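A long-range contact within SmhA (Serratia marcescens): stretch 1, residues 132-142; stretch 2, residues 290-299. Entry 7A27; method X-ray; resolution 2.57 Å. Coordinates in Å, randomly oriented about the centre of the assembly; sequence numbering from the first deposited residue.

Stretch 1 132-142: QLQAKREMLEP
Stretch 2 290-299: TYVLTEQRMA

How are the two stretches laid against each other? Both are helical, with phi and psi mostly near -65° and -43°, and they run roughly antiparallel: their N-to-C directions differ by 149° (signed crossing angle -149°), and the axes approach to 9.4 Å. The register is set by Leu133 CA lying 5.6 Å from Glu295 CA and Arg137 CA lying 6.3 Å from Val292 CA. The first helix is kinked at Pro142, whose ring nitrogen has no hydrogen to give to the turn before. Together the stretches bury 571 Å².

What does the start of stretch 2 contribute? Thr290 is out of reach of stretch 1; its carbonyl O accepts a hydrogen bond from Thr294 OG1 (2.8 Å, Thr294 chi1 m). Tyr291 points toward the first helix, with chi1 -160° (t) and chi2 -78°, and its broad ring is buried. Leu140 (m, t) lays CD1 over one ring face, a CH-pi contact 3.8 Å from the centroid of the Tyr291 ring and 12° off its normal. Leu133 (m, t) packs CD2 3.7 Å from Tyr291 CZ. The phenol oxygen reaches the base of a lysine, with Tyr291 OH 3.1 Å from Lys136 CB, while the end of the Lys136 chain leads away (m, m, t, m).

How is the arginine held beside Val292 and Glu295? Val292 (t) points sideways and sets CG1 over one face of the Arg137 guanidinium, 3.9 Å from Arg137 CZ, so an apolar methyl covers the flat group while its edge stays free for polar partners. Arg137 is extended, with chi1 to chi4 all near 180°, which carries its end to the second helix. There Arg137 NH1 donates to Glu295 OE1 at 2.9 Å (N-H...O 140°), a hydrogen bond within a salt bridge. One turn along its own helix, Glu141 (chi1 m, chi2 t) accepts from the same guanidinium, Arg137 NE to Glu141 OE1 at 3.0 Å and 166°, also in a salt bridge. Glu295 points toward stretch 1 with chi1 t, chi2 -88° (m) and chi3 -23°; its buried carboxylate is thus paired with a positive charge.

What closes the contact after Glu295? Gln296 (chi1 m, chi2 t) starts sideways, but its end comes nearer, leaving Gln296 NE2 3.7 Å from Arg137 NH1. Arg297 is out of reach. Met298 (t, p, p) points toward stretch 1 and places CG 3.6 Å from Leu133 CD1. Leu133 therefore packs against both Tyr291 and Met298, and its branched, apolar side chain suits this buried position.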

# COMPACT_ATOMS: atom_id res chain seq x y z
N GLN A 132 11.32 9.69 2.60
CA GLN A 132 10.93 9.93 1.18
C GLN A 132 9.39 9.93 1.08
O GLN A 132 8.85 10.80 0.39
CB GLN A 132 11.55 8.90 0.23
CG GLN A 132 12.94 9.26 -0.25
CD GLN A 132 13.50 8.21 -1.18
OE1 GLN A 132 12.78 7.34 -1.70
NE2 GLN A 132 14.80 8.29 -1.45
N LEU A 133 8.71 8.99 1.72
CA LEU A 133 7.23 8.90 1.69
C LEU A 133 6.63 10.17 2.30
O LEU A 133 5.65 10.69 1.75
CB LEU A 133 6.80 7.64 2.46
CG LEU A 133 6.99 6.32 1.73
CD1 LEU A 133 6.73 5.15 2.64
CD2 LEU A 133 6.06 6.27 0.53
N GLN A 134 7.21 10.65 3.39
CA GLN A 134 6.77 11.86 4.13
C GLN A 134 6.88 13.08 3.21
O GLN A 134 5.95 13.90 3.20
CB GLN A 134 7.61 12.00 5.40
CG GLN A 134 7.01 12.91 6.45
CD GLN A 134 7.90 12.96 7.67
OE1 GLN A 134 7.68 12.25 8.65
NE2 GLN A 134 8.97 13.74 7.58
N ALA A 135 7.98 13.18 2.45
CA ALA A 135 8.25 14.27 1.49
C ALA A 135 7.18 14.28 0.40
O ALA A 135 6.63 15.36 0.10
CB ALA A 135 9.63 14.10 0.90
N LYS A 136 6.89 13.13 -0.20
CA LYS A 136 5.85 13.01 -1.25
C LYS A 136 4.51 13.42 -0.65
O LYS A 136 3.80 14.22 -1.28
CB LYS A 136 5.79 11.60 -1.83
CG LYS A 136 6.85 11.25 -2.85
CD LYS A 136 6.75 12.16 -4.08
CE LYS A 136 7.50 11.71 -5.32
NZ LYS A 136 8.97 11.65 -5.15
N ARG A 137 4.16 12.89 0.52
CA ARG A 137 2.86 13.22 1.15
C ARG A 137 2.70 14.75 1.19
O ARG A 137 1.66 15.25 0.75
CB ARG A 137 2.78 12.63 2.56
CG ARG A 137 1.53 13.05 3.32
CD ARG A 137 1.54 12.56 4.75
NE ARG A 137 0.45 13.18 5.49
CZ ARG A 137 0.11 12.88 6.73
NH1 ARG A 137 0.77 11.94 7.39
NH2 ARG A 137 -0.90 13.52 7.31
N GLU A 138 3.73 15.46 1.66
CA GLU A 138 3.72 16.93 1.86
C GLU A 138 3.58 17.66 0.52
O GLU A 138 3.20 18.85 0.56
CB GLU A 138 4.95 17.37 2.67
CG GLU A 138 4.84 16.96 4.14
CD GLU A 138 6.13 16.97 4.95
OE1 GLU A 138 7.09 17.63 4.50
OE2 GLU A 138 6.18 16.31 6.03
N MET A 139 3.83 17.01 -0.62
CA MET A 139 3.68 17.62 -1.97
C MET A 139 2.34 17.19 -2.58
O MET A 139 1.72 18.02 -3.28
CB MET A 139 4.83 17.27 -2.92
CG MET A 139 4.58 16.01 -3.75
SD MET A 139 4.98 16.10 -5.53
CE MET A 139 3.38 16.31 -6.31
N LEU A 140 1.88 15.97 -2.30
CA LEU A 140 0.59 15.43 -2.82
C LEU A 140 -0.62 16.11 -2.18
O LEU A 140 -1.57 16.39 -2.93
CB LEU A 140 0.54 13.92 -2.57
CG LEU A 140 1.38 13.06 -3.52
CD1 LEU A 140 1.46 11.63 -3.01
CD2 LEU A 140 0.79 13.07 -4.91
N GLU A 141 -0.62 16.34 -0.85
CA GLU A 141 -1.81 16.91 -0.14
C GLU A 141 -2.16 18.26 -0.77
O GLU A 141 -3.29 18.43 -1.21
CB GLU A 141 -1.63 16.97 1.38
CG GLU A 141 -1.31 15.62 2.00
CD GLU A 141 -1.75 15.42 3.44
OE1 GLU A 141 -0.91 15.55 4.37
OE2 GLU A 141 -2.91 15.02 3.61
N PRO A 142 -1.23 19.24 -0.84
CA PRO A 142 -1.52 20.53 -1.47
C PRO A 142 -1.88 20.48 -2.96
O PRO A 142 -2.58 21.36 -3.39
CB PRO A 142 -0.20 21.30 -1.32
CG PRO A 142 0.46 20.66 -0.12
CD PRO A 142 0.12 19.20 -0.29
N THR A 290 -4.61 6.59 0.22
CA THR A 290 -3.90 5.35 0.59
C THR A 290 -2.39 5.63 0.60
O THR A 290 -1.68 4.89 1.31
CB THR A 290 -4.36 4.12 -0.21
OG1 THR A 290 -3.72 4.14 -1.48
CG2 THR A 290 -5.86 4.05 -0.34
N TYR A 291 -1.91 6.67 -0.09
CA TYR A 291 -0.48 7.05 0.00
C TYR A 291 -0.23 7.49 1.44
O TYR A 291 0.76 7.07 2.05
CB TYR A 291 -0.10 8.17 -0.96
CG TYR A 291 1.37 8.27 -1.24
CD1 TYR A 291 2.24 8.86 -0.34
CD2 TYR A 291 1.90 7.77 -2.42
CE1 TYR A 291 3.60 8.96 -0.61
CE2 TYR A 291 3.26 7.84 -2.69
CZ TYR A 291 4.11 8.44 -1.79
OH TYR A 291 5.43 8.51 -2.10
N VAL A 292 -1.13 8.30 1.98
CA VAL A 292 -1.05 8.84 3.37
C VAL A 292 -1.05 7.65 4.35
O VAL A 292 -0.25 7.68 5.31
CB VAL A 292 -2.18 9.84 3.65
CG1 VAL A 292 -2.26 10.18 5.12
CG2 VAL A 292 -2.03 11.11 2.85
N LEU A 293 -1.91 6.66 4.14
CA LEU A 293 -1.99 5.48 5.04
C LEU A 293 -0.69 4.68 4.92
O LEU A 293 -0.24 4.15 5.94
CB LEU A 293 -3.21 4.61 4.73
CG LEU A 293 -4.56 5.19 5.16
CD1 LEU A 293 -5.65 4.15 4.95
CD2 LEU A 293 -4.56 5.63 6.61
N THR A 294 -0.10 4.63 3.72
CA THR A 294 1.18 3.90 3.49
C THR A 294 2.24 4.60 4.34
O THR A 294 2.83 3.92 5.16
CB THR A 294 1.47 3.77 1.99
OG1 THR A 294 0.38 3.06 1.40
CG2 THR A 294 2.76 3.03 1.70
N GLU A 295 2.36 5.93 4.22
CA GLU A 295 3.32 6.75 5.00
C GLU A 295 3.14 6.50 6.49
O GLU A 295 4.16 6.35 7.16
CB GLU A 295 3.10 8.23 4.68
CG GLU A 295 4.11 9.17 5.34
CD GLU A 295 3.78 9.67 6.74
OE1 GLU A 295 2.61 9.68 7.11
OE2 GLU A 295 4.72 10.08 7.45
N GLN A 296 1.89 6.45 6.99
CA GLN A 296 1.58 6.33 8.44
C GLN A 296 1.97 4.95 8.98
O GLN A 296 2.50 4.89 10.10
CB GLN A 296 0.11 6.66 8.72
CG GLN A 296 -0.16 8.15 8.80
CD GLN A 296 -1.63 8.52 8.76
OE1 GLN A 296 -2.51 7.66 8.68
NE2 GLN A 296 -1.91 9.81 8.80
N ARG A 297 1.72 3.86 8.24
CA ARG A 297 2.07 2.49 8.70
C ARG A 297 3.59 2.35 8.69
O ARG A 297 4.12 1.67 9.57
CB ARG A 297 1.46 1.40 7.83
CG ARG A 297 -0.05 1.46 7.75
CD ARG A 297 -0.79 1.26 9.06
NE ARG A 297 -2.14 1.83 8.91
CZ ARG A 297 -3.13 1.30 8.17
NH1 ARG A 297 -2.95 0.16 7.49
NH2 ARG A 297 -4.29 1.93 8.13
N MET A 298 4.26 2.99 7.73
CA MET A 298 5.73 2.97 7.53
C MET A 298 6.41 3.78 8.63
O MET A 298 7.57 3.46 8.95
CB MET A 298 6.05 3.58 6.18
CG MET A 298 7.50 3.45 5.76
SD MET A 298 8.18 1.80 5.56
CE MET A 298 6.73 1.05 4.85
N ALA A 299 5.74 4.76 9.23
CA ALA A 299 6.31 5.63 10.28
C ALA A 299 6.72 4.79 11.50
O ALA A 299 7.70 5.15 12.17
CB ALA A 299 5.30 6.66 10.69